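Local coordinates for Cow rumen GH26 endo-mannanase (Metagenome, PDB 6UEH), which probably hydrolyses internal beta-1,4-mannosidic bonds of mannans such as galactomannan, as a family 26 glycoside hydrolase that carries an accessory domain, at residues S171-I176 with F448-G453; G384-N389 with L426-S431; L404-P409 with E441-L446; D430-V435 with K460-S465. All blocks are in the same frame, centred on the assembly; numbering follows the deposited sequence.

Interaction 1: residues S171-I176 with F448-G453; sequences SGQQEI and FCPWYG
Q173 and Q174 make the two hydrogen bonds between strand 169-174 and the extended loop 448-453. The backbone N of Q174 donates to P450 O at 3.2 Å, nearly along the C=O axis. The amide of Q173 starts from a CB that points away, but its chain bends at chi2 (63°) and its end comes back. NE2 then donates to W451 O at 3.1 Å, from above that carbonyl plane. The same NE2 donates to Q174 O at 3.0 Å, so two carbonyls hold the amide. An alanine in place of Q173 would probably leave W451 O and Q174 O without this shared donor.

S171 CA lies over one face of the F448 ring as a CH-pi contact, 3.8 Å from its centroid. Q174 CG does the same over the six-membered ring of W451, also 3.8 Å from the centroid. Here the amide lies alongside the indole, with the two planes 20° apart. Q174 NE2 itself bonds to F205 O. W451 also lies beside a bound acetate, which may mark a pocket.

The remaining contacts are apolar or close packing. I176 CD1 meets Y452 CD1 at 3.5 Å, the two side chains crossing at about a right angle. P450 CD comes to 3.1 Å from G172 O.

The chain at 448-451 runs between strands 423-429 and 169-174. It bonds to N429 on one and to Q174 on the other. That is the place of the eighth strand in a TIM barrel, where the barrel closes on its first strand.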
loop_
_atom_site.group_PDB
_atom_site.type_symbol
_atom_site.label_atom_id
_atom_site.label_comp_id
_atom_site.label_asym_id
_atom_site.label_seq_id
_atom_site.Cartn_x
_atom_site.Cartn_y
_atom_site.Cartn_z
ATOM N N SER A 171 -12.915 -0.428 8.707
ATOM C CA SER A 171 -12.096 -0.232 9.901
ATOM C C SER A 171 -11.392 -1.523 10.315
ATOM O O SER A 171 -11.912 -2.619 10.114
ATOM C CB SER A 171 -12.944 0.302 11.060
ATOM O OG SER A 171 -14.047 -0.543 11.321
ATOM N N GLY A 172 -10.203 -1.384 10.890
ATOM C CA GLY A 172 -9.436 -2.537 11.320
ATOM C C GLY A 172 -8.516 -2.220 12.480
ATOM O O GLY A 172 -8.218 -1.056 12.744
ATOM N N GLN A 173 -8.066 -3.261 13.173
ATOM C CA GLN A 173 -7.175 -3.096 14.316
ATOM C C GLN A 173 -6.403 -4.377 14.600
ATOM O O GLN A 173 -6.989 -5.456 14.677
ATOM C CB GLN A 173 -7.961 -2.680 15.562
ATOM C CG GLN A 173 -7.102 -2.537 16.812
ATOM C CD GLN A 173 -6.055 -1.446 16.670
ATOM O OE1 GLN A 173 -6.357 -0.334 16.234
ATOM N NE2 GLN A 173 -4.816 -1.762 17.030
ATOM N N GLN A 174 -5.089 -4.255 14.757
ATOM C CA GLN A 174 -4.253 -5.392 15.121
ATOM C C GLN A 174 -4.312 -5.625 16.627
ATOM O O GLN A 174 -4.198 -4.675 17.406
ATOM C CB GLN A 174 -2.803 -5.166 14.683
ATOM C CG GLN A 174 -1.887 -6.362 14.907
ATOM C CD GLN A 174 -2.060 -7.434 13.842
ATOM O OE1 GLN A 174 -2.553 -7.164 12.747
ATOM N NE2 GLN A 174 -1.654 -8.657 14.161
ATOM N N GLU A 175 -4.493 -6.879 17.035
ATOM C CA GLU A 175 -4.479 -7.227 18.452
ATOM C C GLU A 175 -3.044 -7.388 18.940
ATOM O O GLU A 175 -2.117 -7.526 18.143
ATOM C CB GLU A 175 -5.271 -8.513 18.721
ATOM C CG GLU A 175 -4.556 -9.793 18.302
ATOM C CD GLU A 175 -5.262 -11.048 18.791
ATOM O OE1 GLU A 175 -6.368 -10.932 19.361
ATOM O OE2 GLU A 175 -4.709 -12.154 18.610
ATOM N N ILE A 176 -2.873 -7.378 20.256
ATOM C CA ILE A 176 -1.554 -7.447 20.872
ATOM C C ILE A 176 -0.886 -8.800 20.606
ATOM O O ILE A 176 -1.563 -9.797 20.343
ATOM C CB ILE A 176 -1.654 -7.193 22.400
ATOM C CG1 ILE A 176 -0.280 -6.908 23.018
ATOM C CG2 ILE A 176 -2.366 -8.349 23.096
ATOM C CD1 ILE A 176 0.251 -5.514 22.731
ATOM N N PHE A 448 -8.182 0.056 6.732
ATOM C CA PHE A 448 -7.046 0.544 7.510
ATOM C C PHE A 448 -6.860 -0.332 8.740
ATOM O O PHE A 448 -7.774 -1.053 9.135
ATOM C CB PHE A 448 -7.221 2.018 7.913
ATOM C CG PHE A 448 -8.431 2.297 8.779
ATOM C CD1 PHE A 448 -8.427 1.996 10.133
ATOM C CD2 PHE A 448 -9.552 2.915 8.243
ATOM C CE1 PHE A 448 -9.531 2.268 10.927
ATOM C CE2 PHE A 448 -10.654 3.196 9.030
ATOM C CZ PHE A 448 -10.643 2.874 10.374
ATOM N N CYS A 449 -5.679 -0.261 9.344
ATOM C CA CYS A 449 -5.368 -1.113 10.481
ATOM C C CYS A 449 -4.153 -0.609 11.251
ATOM O O CYS A 449 -3.017 -0.914 10.890
ATOM C CB CYS A 449 -5.128 -2.552 10.014
ATOM S SG CYS A 449 -4.917 -3.753 11.348
ATOM N N PRO A 450 -4.390 0.170 12.315
ATOM C CA PRO A 450 -3.288 0.570 13.193
ATOM C C PRO A 450 -2.656 -0.648 13.859
ATOM O O PRO A 450 -3.347 -1.641 14.097
ATOM C CB PRO A 450 -3.966 1.471 14.231
ATOM C CG PRO A 450 -5.246 1.913 13.587
ATOM C CD PRO A 450 -5.671 0.765 12.726
ATOM N N TRP A 451 -1.362 -0.578 14.146
ATOM C CA TRP A 451 -0.699 -1.638 14.892
ATOM C C TRP A 451 -1.181 -1.570 16.340
ATOM O O TRP A 451 -1.911 -0.644 16.706
ATOM C CB TRP A 451 0.823 -1.494 14.792
ATOM C CG TRP A 451 1.587 -2.771 15.012
ATOM C CD1 TRP A 451 2.536 -3.004 15.965
ATOM C CD2 TRP A 451 1.467 -3.988 14.261
ATOM N NE1 TRP A 451 3.014 -4.287 15.852
ATOM C CE2 TRP A 451 2.373 -4.912 14.817
ATOM C CE3 TRP A 451 0.681 -4.385 13.175
ATOM C CZ2 TRP A 451 2.513 -6.210 14.325
ATOM C CZ3 TRP A 451 0.821 -5.677 12.689
ATOM C CH2 TRP A 451 1.731 -6.570 13.263
ATOM N N TYR A 452 -0.796 -2.540 17.161
ATOM C CA TYR A 452 -1.235 -2.549 18.554
ATOM C C TYR A 452 -0.464 -1.537 19.399
ATOM O O TYR A 452 0.461 -0.884 18.916
ATOM C CB TYR A 452 -1.098 -3.951 19.160
ATOM C CG TYR A 452 0.259 -4.599 18.981
ATOM C CD1 TYR A 452 1.359 -4.177 19.720
ATOM C CD2 TYR A 452 0.435 -5.649 18.090
ATOM C CE1 TYR A 452 2.596 -4.773 19.563
ATOM C CE2 TYR A 452 1.666 -6.252 17.928
ATOM C CZ TYR A 452 2.743 -5.808 18.667
ATOM O OH TYR A 452 3.970 -6.403 18.509
ATOM N N GLY A 453 -0.855 -1.413 20.662
ATOM C CA GLY A 453 -0.171 -0.522 21.581
ATOM C C GLY A 453 -0.333 0.947 21.236
ATOM O O GLY A 453 -1.432 1.405 20.926
#

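Interaction 2: residues G384-N389 with L426-S431; sequences GYDKYN and LAENDS
D386 and K387 pair with E428 and N429 as parallel partners, in the beta-alpha-beta unit of strand 382-387, helix 408-417 and strand 423-429. K387 N donates to E428 O at 2.7 Å. One step on, D430 N donates to K387 O at 3.2 Å.

On the D386 and E428 face two carboxylates come close, with D386 OD2 and E428 OE2 3.3 Å apart. R309 makes a salt bridge to each. Y388 OH donates to E428 OE1 at 2.8 Å, on the anti side of the carboxylate. The ring of Y388 stands almost perpendicular to that carboxylate, with planes 87° apart. E428 lies near the C-terminal end of the seventh barrel strand, next to a bound acetate. This is the position where clan GH-A glycosidases, family 26 among them, carry the nucleophile, so E428 is probably the nucleophile, as in relatives.

K387 points to the other face, with N429. Its chain bends at chi3 (63°) and chi4 (60°), which turns NZ back to the loop. NZ bonds to S431 O at 2.7 Å, on a lone pair, and to N389 OD1 at 2.9 Å. It also forms a long, weak salt bridge with D430 OD1 at 3.3 Å. That oxygen accepts from S431 N at 2.7 Å as well, and weakly from N389 N. D430 OD2 bonds to T390.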
loop_
_atom_site.group_PDB
_atom_site.type_symbol
_atom_site.label_atom_id
_atom_site.label_comp_id
_atom_site.label_asym_id
_atom_site.label_seq_id
_atom_site.Cartn_x
_atom_site.Cartn_y
_atom_site.Cartn_z
ATOM N N GLY A 384 -1.319 -5.048 0.004
ATOM C CA GLY A 384 -1.308 -4.295 1.242
ATOM C C GLY A 384 -0.215 -3.246 1.248
ATOM O O GLY A 384 0.857 -3.456 0.685
ATOM N N TYR A 385 -0.490 -2.104 1.867
ATOM C CA TYR A 385 0.543 -1.098 2.075
ATOM C C TYR A 385 0.638 -0.772 3.558
ATOM O O TYR A 385 -0.367 -0.473 4.203
ATOM C CB TYR A 385 0.268 0.174 1.263
ATOM C CG TYR A 385 1.406 1.167 1.360
ATOM C CD1 TYR A 385 2.596 0.950 0.675
ATOM C CD2 TYR A 385 1.304 2.304 2.151
ATOM C CE1 TYR A 385 3.649 1.840 0.766
ATOM C CE2 TYR A 385 2.355 3.204 2.250
ATOM C CZ TYR A 385 3.526 2.962 1.554
ATOM O OH TYR A 385 4.579 3.844 1.645
ATOM N N ASP A 386 1.848 -0.852 4.101
ATOM C CA ASP A 386 2.067 -0.541 5.505
ATOM C C ASP A 386 2.587 0.884 5.639
ATOM O O ASP A 386 3.748 1.167 5.337
ATOM C CB ASP A 386 3.028 -1.550 6.132
ATOM C CG ASP A 386 2.405 -2.928 6.266
ATOM O OD1 ASP A 386 1.330 -3.163 5.674
ATOM O OD2 ASP A 386 2.983 -3.778 6.966
ATOM N N LYS A 387 1.708 1.776 6.085
ATOM C CA LYS A 387 1.976 3.209 6.068
ATOM C C LYS A 387 2.361 3.756 7.435
ATOM O O LYS A 387 1.500 4.031 8.272
ATOM C CB LYS A 387 0.756 3.967 5.546
ATOM C CG LYS A 387 0.948 5.475 5.480
ATOM C CD LYS A 387 -0.383 6.201 5.502
ATOM C CE LYS A 387 -1.119 5.950 6.808
ATOM N NZ LYS A 387 -0.332 6.422 7.987
ATOM N N TYR A 388 3.659 3.924 7.655
ATOM C CA TYR A 388 4.142 4.550 8.876
ATOM C C TYR A 388 4.804 5.875 8.527
ATOM O O TYR A 388 5.976 5.914 8.163
ATOM C CB TYR A 388 5.110 3.624 9.611
ATOM C CG TYR A 388 4.440 2.401 10.199
ATOM C CD1 TYR A 388 3.879 2.441 11.468
ATOM C CD2 TYR A 388 4.366 1.211 9.485
ATOM C CE1 TYR A 388 3.265 1.330 12.016
ATOM C CE2 TYR A 388 3.751 0.090 10.027
ATOM C CZ TYR A 388 3.201 0.158 11.293
ATOM O OH TYR A 388 2.589 -0.946 11.845
ATOM N N ASN A 389 4.041 6.959 8.626
ATOM C CA ASN A 389 4.524 8.256 8.177
ATOM C C ASN A 389 4.450 9.353 9.235
ATOM O O ASN A 389 4.341 10.530 8.899
ATOM C CB ASN A 389 3.751 8.700 6.927
ATOM C CG ASN A 389 2.244 8.719 7.138
ATOM O OD1 ASN A 389 1.747 8.428 8.226
ATOM N ND2 ASN A 389 1.510 9.072 6.090
ATOM N N LEU A 426 -4.588 -0.403 3.363
ATOM C CA LEU A 426 -3.591 -0.045 4.360
ATOM C C LEU A 426 -3.515 -1.176 5.377
ATOM O O LEU A 426 -4.218 -1.163 6.388
ATOM C CB LEU A 426 -3.939 1.281 5.041
ATOM C CG LEU A 426 -3.845 2.537 4.172
ATOM C CD1 LEU A 426 -4.385 3.751 4.915
ATOM C CD2 LEU A 426 -2.407 2.770 3.726
ATOM N N ALA A 427 -2.676 -2.168 5.087
ATOM C CA ALA A 427 -2.575 -3.370 5.912
ATOM C C ALA A 427 -2.056 -3.057 7.311
ATOM O O ALA A 427 -2.415 -3.730 8.278
ATOM C CB ALA A 427 -1.680 -4.399 5.235
ATOM N N GLU A 428 -1.192 -2.049 7.399
ATOM C CA GLU A 428 -0.704 -1.532 8.675
ATOM C C GLU A 428 -0.533 -0.024 8.586
ATOM O O GLU A 428 -0.269 0.513 7.509
ATOM C CB GLU A 428 0.638 -2.157 9.075
ATOM C CG GLU A 428 0.637 -3.652 9.307
ATOM C CD GLU A 428 1.977 -4.149 9.820
ATOM O OE1 GLU A 428 2.766 -3.318 10.317
ATOM O OE2 GLU A 428 2.245 -5.363 9.724
ATOM N N ASN A 429 -0.668 0.658 9.719
ATOM C CA ASN A 429 -0.350 2.078 9.778
ATOM C C ASN A 429 -0.113 2.560 11.202
ATOM O O ASN A 429 -0.462 1.877 12.168
ATOM C CB ASN A 429 -1.459 2.919 9.127
ATOM C CG ASN A 429 -2.855 2.530 9.597
ATOM O OD1 ASN A 429 -3.597 1.844 8.886
ATOM N ND2 ASN A 429 -3.223 2.972 10.793
ATOM N N ASP A 430 0.516 3.723 11.336
ATOM C CA ASP A 430 0.453 4.431 12.602
ATOM C C ASP A 430 -0.818 5.262 12.549
ATOM O O ASP A 430 -1.873 4.802 12.980
ATOM C CB ASP A 430 1.710 5.286 12.871
ATOM C CG ASP A 430 2.291 5.917 11.616
ATOM O OD1 ASP A 430 1.552 6.110 10.630
ATOM O OD2 ASP A 430 3.503 6.232 11.628
ATOM N N SER A 431 -0.729 6.460 11.982
ATOM C CA SER A 431 -1.902 7.309 11.835
ATOM C C SER A 431 -2.874 6.765 10.793
ATOM O O SER A 431 -2.471 6.359 9.705
ATOM C CB SER A 431 -1.495 8.738 11.453
ATOM O OG SER A 431 -0.826 9.388 12.518
#

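Interaction 3: residues L404-P409 with E441-L446; sequences LDAETP and EHAAWL
T408 and E441 join the start of helix 408-417 to the end of helix 435-441, two helices on the outside of the barrel. T408 OG1 donates to E441 OE1 at 2.6 Å, on the anti side of the carboxylate. The glutamate chain is extended beyond CG, which carries its carboxylate out to the threonine.

Two waters extend this link. Water 1 is hydrogen-bonded to E441 OE1 at 2.7 Å and to T408 N at 3.1 Å, and also reaches D405 OD1. Water 2 connects E441 OE2 to A406 N, each at 2.9 Å. E441 OE2 also makes a salt bridge to R106, which lies in the CBM6 range, so this corner ties the catalytic domain to the accessory one.

Both helix ends have recognisable motifs. D405 OD1 accepts from E407 N in an Asx turn, just before the helix whose N-cap is E407. H442 has positive phi and closes the other helix as a Schellman motif. The chain then makes an inverse gamma turn centred on A443, and A443 CB packs on A406 CB at 3.8 Å.

W445 supplies the second direct bond. Its NE1 donates to A406 O at 2.9 Å, with an N-H...O angle of 164°. The oxygen lies at the ring edge, in the indole plane. The same edge brings CZ2 near E407 O, at 3.7 Å. F411 meets the W445 ring edge-to-face.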
loop_
_atom_site.group_PDB
_atom_site.type_symbol
_atom_site.label_atom_id
_atom_site.label_comp_id
_atom_site.label_asym_id
_atom_site.label_seq_id
_atom_site.Cartn_x
_atom_site.Cartn_y
_atom_site.Cartn_z
ATOM N N LEU A 404 -2.399 12.947 8.889
ATOM C CA LEU A 404 -3.721 12.685 8.326
ATOM C C LEU A 404 -3.718 12.565 6.799
ATOM O O LEU A 404 -4.779 12.461 6.181
ATOM C CB LEU A 404 -4.695 13.782 8.761
ATOM C CG LEU A 404 -4.907 13.898 10.273
ATOM C CD1 LEU A 404 -5.910 14.996 10.592
ATOM C CD2 LEU A 404 -5.365 12.568 10.856
ATOM N N ASP A 405 -2.527 12.573 6.205
ATOM C CA ASP A 405 -2.358 12.484 4.754
ATOM C C ASP A 405 -2.961 11.197 4.196
ATOM O O ASP A 405 -2.760 10.117 4.747
ATOM C CB ASP A 405 -0.868 12.567 4.393
ATOM C CG ASP A 405 -0.625 12.947 2.941
ATOM O OD1 ASP A 405 -1.386 12.506 2.054
ATOM O OD2 ASP A 405 0.350 13.689 2.688
ATOM N N ALA A 406 -3.698 11.316 3.096
ATOM C CA ALA A 406 -4.328 10.153 2.477
ATOM C C ALA A 406 -3.323 9.325 1.674
ATOM O O ALA A 406 -3.616 8.192 1.288
ATOM C CB ALA A 406 -5.483 10.588 1.587
ATOM N N GLU A 407 -2.145 9.901 1.436
ATOM C CA GLU A 407 -1.092 9.282 0.626
ATOM C C GLU A 407 -1.645 8.764 -0.701
ATOM O O GLU A 407 -1.317 7.666 -1.143
ATOM C CB GLU A 407 -0.403 8.149 1.396
ATOM C CG GLU A 407 0.317 8.589 2.674
ATOM C CD GLU A 407 1.622 9.338 2.412
ATOM O OE1 GLU A 407 1.953 9.604 1.235
ATOM O OE2 GLU A 407 2.323 9.662 3.394
ATOM N N THR A 408 -2.492 9.579 -1.319
ATOM C CA THR A 408 -3.148 9.240 -2.579
ATOM C C THR A 408 -2.181 8.831 -3.705
ATOM O O THR A 408 -2.463 7.864 -4.416
ATOM C CB THR A 408 -4.031 10.420 -3.051
ATOM O OG1 THR A 408 -4.921 10.787 -1.990
ATOM C CG2 THR A 408 -4.839 10.042 -4.284
ATOM N N PRO A 409 -1.045 9.546 -3.875
ATOM C CA PRO A 409 -0.091 9.080 -4.894
ATOM C C PRO A 409 0.395 7.643 -4.686
ATOM O O PRO A 409 0.593 6.925 -5.668
ATOM C CB PRO A 409 1.076 10.063 -4.752
ATOM C CG PRO A 409 0.450 11.302 -4.245
ATOM C CD PRO A 409 -0.632 10.848 -3.312
ATOM N N GLU A 441 -9.980 13.066 -2.011
ATOM C CA GLU A 441 -8.906 12.701 -2.930
ATOM C C GLU A 441 -9.125 11.337 -3.578
ATOM O O GLU A 441 -8.324 10.905 -4.408
ATOM C CB GLU A 441 -7.561 12.735 -2.202
ATOM C CG GLU A 441 -7.225 14.103 -1.630
ATOM C CD GLU A 441 -5.841 14.164 -1.014
ATOM O OE1 GLU A 441 -4.996 13.308 -1.348
ATOM O OE2 GLU A 441 -5.600 15.075 -0.194
ATOM N N HIS A 442 -10.217 10.677 -3.202
ATOM C CA HIS A 442 -10.560 9.355 -3.726
ATOM C C HIS A 442 -9.438 8.346 -3.501
ATOM O O HIS A 442 -9.151 7.518 -4.365
ATOM C CB HIS A 442 -10.903 9.436 -5.217
ATOM C CG HIS A 442 -12.155 10.200 -5.506
ATOM N ND1 HIS A 442 -13.270 9.616 -6.069
ATOM C CD2 HIS A 442 -12.476 11.499 -5.301
ATOM C CE1 HIS A 442 -14.219 10.523 -6.204
ATOM N NE2 HIS A 442 -13.763 11.675 -5.746
ATOM N N ALA A 443 -8.799 8.433 -2.339
ATOM C CA ALA A 443 -7.810 7.446 -1.934
ATOM C C ALA A 443 -8.546 6.207 -1.438
ATOM O O ALA A 443 -8.852 6.087 -0.252
ATOM C CB ALA A 443 -6.895 8.008 -0.856
ATOM N N ALA A 444 -8.828 5.292 -2.360
ATOM C CA ALA A 444 -9.788 4.218 -2.119
ATOM C C ALA A 444 -9.202 2.992 -1.422
ATOM O O ALA A 444 -9.579 1.864 -1.749
ATOM C CB ALA A 444 -10.430 3.799 -3.439
ATOM N N TRP A 445 -8.298 3.211 -0.466
ATOM C CA TRP A 445 -7.779 2.126 0.368
ATOM C C TRP A 445 -8.928 1.263 0.877
ATOM O O TRP A 445 -9.894 1.787 1.433
ATOM C CB TRP A 445 -6.989 2.669 1.564
ATOM C CG TRP A 445 -5.858 3.599 1.231
ATOM C CD1 TRP A 445 -5.868 4.961 1.315
ATOM C CD2 TRP A 445 -4.542 3.235 0.791
ATOM N NE1 TRP A 445 -4.643 5.468 0.946
ATOM C CE2 TRP A 445 -3.812 4.428 0.621
ATOM C CE3 TRP A 445 -3.913 2.015 0.521
ATOM C CZ2 TRP A 445 -2.486 4.438 0.190
ATOM C CZ3 TRP A 445 -2.596 2.026 0.096
ATOM C CH2 TRP A 445 -1.897 3.229 -0.067
ATOM N N LEU A 446 -8.827 -0.048 0.678
ATOM C CA LEU A 446 -9.905 -0.969 1.048
ATOM C C LEU A 446 -10.182 -0.973 2.547
ATOM O O LEU A 446 -11.338 -0.970 2.970
ATOM C CB LEU A 446 -9.576 -2.392 0.588
ATOM C CG LEU A 446 -10.538 -3.485 1.064
ATOM C CD1 LEU A 446 -11.958 -3.219 0.566
ATOM C CD2 LEU A 446 -10.053 -4.857 0.618
HETATM O O HOH W 1 -2.551 12.557 -0.555
HETATM O O HOH W 2 -4.262 13.965 2.098
#

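Interaction 4: residues D430-V435 with K460-S465; sequences DSIPGV and KNNAKS
N462 OD1 is gripped by the backbone N of I432 at 2.7 Å and by water 3 at 2.9 Å. The I432 bond is nearly straight, with an N-H...O angle of 172°, and uses a lone pair in the carbonyl plane. Water 3 is also bonded to I432 O, so the side-chain oxygen reaches I432 N directly and I432 O through the water. The other end of the amide works too: N462 ND2 donates to D430 O at 2.9 Å, from above that carbonyl plane. N462 CG stands anti to its own carbonyl carbon (chi1 -75°), on the side from which the amide meets both groups.

One asparagine therefore spans D430 to I432, in the loop that leaves barrel strand 423-429 for helix 435-441. N462 itself lies just before A463, the N-cap of helix 464-471. F455 O is a further acceptor for its ND2. An alanine in place of N462 would probably leave I432 N without its acceptor and D430 O without the ND2 donor.

S431 adds a second link beside the amide. Its OG donates to N461 O at a short 2.5 Å, in the carbonyl plane and on a lone pair. N403 N also bonds to this hydroxyl.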
loop_
_atom_site.group_PDB
_atom_site.type_symbol
_atom_site.label_atom_id
_atom_site.label_comp_id
_atom_site.label_asym_id
_atom_site.label_seq_id
_atom_site.Cartn_x
_atom_site.Cartn_y
_atom_site.Cartn_z
ATOM N N ASP A 430 0.516 3.723 11.336
ATOM C CA ASP A 430 0.453 4.431 12.602
ATOM C C ASP A 430 -0.818 5.262 12.549
ATOM O O ASP A 430 -1.873 4.802 12.980
ATOM C CB ASP A 430 1.710 5.286 12.871
ATOM C CG ASP A 430 2.291 5.917 11.616
ATOM O OD1 ASP A 430 1.552 6.110 10.630
ATOM O OD2 ASP A 430 3.503 6.232 11.628
ATOM N N SER A 431 -0.729 6.460 11.982
ATOM C CA SER A 431 -1.902 7.309 11.835
ATOM C C SER A 431 -2.874 6.765 10.793
ATOM O O SER A 431 -2.471 6.359 9.705
ATOM C CB SER A 431 -1.495 8.738 11.453
ATOM O OG SER A 431 -0.826 9.388 12.518
ATOM N N ILE A 432 -4.158 6.748 11.138
ATOM C CA ILE A 432 -5.205 6.558 10.140
ATOM C C ILE A 432 -5.379 7.878 9.404
ATOM O O ILE A 432 -5.485 8.924 10.042
ATOM C CB ILE A 432 -6.543 6.141 10.773
ATOM C CG1 ILE A 432 -6.368 4.901 11.650
ATOM C CG2 ILE A 432 -7.599 5.906 9.697
ATOM C CD1 ILE A 432 -7.544 4.649 12.564
ATOM N N PRO A 433 -5.400 7.842 8.061
ATOM C CA PRO A 433 -5.608 9.081 7.303
ATOM C C PRO A 433 -6.908 9.786 7.688
ATOM O O PRO A 433 -7.842 9.134 8.163
ATOM C CB PRO A 433 -5.657 8.601 5.849
ATOM C CG PRO A 433 -4.877 7.328 5.846
ATOM C CD PRO A 433 -5.146 6.687 7.180
ATOM N N GLY A 434 -6.951 11.102 7.500
ATOM C CA GLY A 434 -8.158 11.868 7.747
ATOM C C GLY A 434 -9.249 11.422 6.795
ATOM O O GLY A 434 -9.005 11.246 5.601
ATOM N N VAL A 435 -10.452 11.232 7.323
ATOM C CA VAL A 435 -11.542 10.685 6.528
ATOM C C VAL A 435 -11.932 11.645 5.401
ATOM O O VAL A 435 -12.327 11.210 4.320
ATOM C CB VAL A 435 -12.772 10.350 7.410
ATOM C CG1 VAL A 435 -13.423 11.614 7.968
ATOM C CG2 VAL A 435 -13.776 9.517 6.630
ATOM N N LYS A 460 -0.672 10.802 19.803
ATOM C CA LYS A 460 0.370 11.292 18.903
ATOM C C LYS A 460 0.297 10.538 17.579
ATOM O O LYS A 460 0.775 11.017 16.552
ATOM C CB LYS A 460 1.760 11.141 19.523
ATOM C CG LYS A 460 2.285 9.714 19.539
ATOM C CD LYS A 460 3.670 9.642 20.158
ATOM C CE LYS A 460 4.168 8.207 20.216
ATOM N NZ LYS A 460 5.479 8.109 20.914
ATOM N N ASN A 461 -0.305 9.353 17.616
ATOM C CA ASN A 461 -0.504 8.547 16.419
ATOM C C ASN A 461 -1.910 8.711 15.856
ATOM O O ASN A 461 -2.088 8.938 14.659
ATOM C CB ASN A 461 -0.227 7.075 16.719
ATOM C CG ASN A 461 1.247 6.787 16.894
ATOM O OD1 ASN A 461 2.071 7.199 16.077
ATOM N ND2 ASN A 461 1.592 6.089 17.971
ATOM N N ASN A 462 -2.908 8.583 16.722
ATOM C CA ASN A 462 -4.294 8.806 16.326
ATOM C C ASN A 462 -5.041 9.626 17.371
ATOM O O ASN A 462 -5.273 9.161 18.487
ATOM C CB ASN A 462 -5.016 7.473 16.091
ATOM C CG ASN A 462 -4.608 6.806 14.789
ATOM O OD1 ASN A 462 -5.014 7.232 13.705
ATOM N ND2 ASN A 462 -3.809 5.749 14.888
ATOM N N ALA A 463 -5.406 10.850 17.002
ATOM C CA ALA A 463 -6.143 11.734 17.900
ATOM C C ALA A 463 -7.550 11.202 18.137
ATOM O O ALA A 463 -8.154 10.611 17.244
ATOM C CB ALA A 463 -6.196 13.145 17.333
ATOM N N LYS A 464 -8.070 11.423 19.341
ATOM C CA LYS A 464 -9.405 10.948 19.690
ATOM C C LYS A 464 -10.488 11.565 18.806
ATOM O O LYS A 464 -11.434 10.884 18.415
ATOM C CB LYS A 464 -9.706 11.233 21.163
ATOM C CG LYS A 464 -8.893 10.389 22.132
ATOM C CD LYS A 464 -9.254 10.705 23.572
ATOM C CE LYS A 464 -8.457 9.851 24.543
ATOM N NZ LYS A 464 -8.803 10.171 25.956
ATOM N N SER A 465 -10.348 12.850 18.488
ATOM C CA SER A 465 -11.342 13.530 17.663
ATOM C C SER A 465 -11.379 12.945 16.253
ATOM O O SER A 465 -12.452 12.800 15.663
ATOM C CB SER A 465 -11.068 15.038 17.609
ATOM O OG SER A 465 -9.807 15.320 17.031
HETATM O O HOH W 3 -6.219 9.530 12.517
#

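All four contacts lie in the family 26 barrel, and D430 and S431 belong to both interaction 2 and interaction 4. Interactions 1 and 2 have centres about 10 Å apart. C449 N probably bonds to N429 OD1 at 3.0 Å, and W451 CZ3 packs 3.3 Å from E428 OE2, beside the bound acetate that may mark the substrate pocket. Interaction 3 lies about 18 Å from interaction 1, centre to centre. It meets interaction 2 through a probable N389 ND2 to E407 OE2 bond of 2.9 Å, and interaction 4 through L404 O and G434 N, also 2.9 Å apart. F448 CE1 packs on I432 CD1 at 3.5 Å, joining interactions 1 and 4.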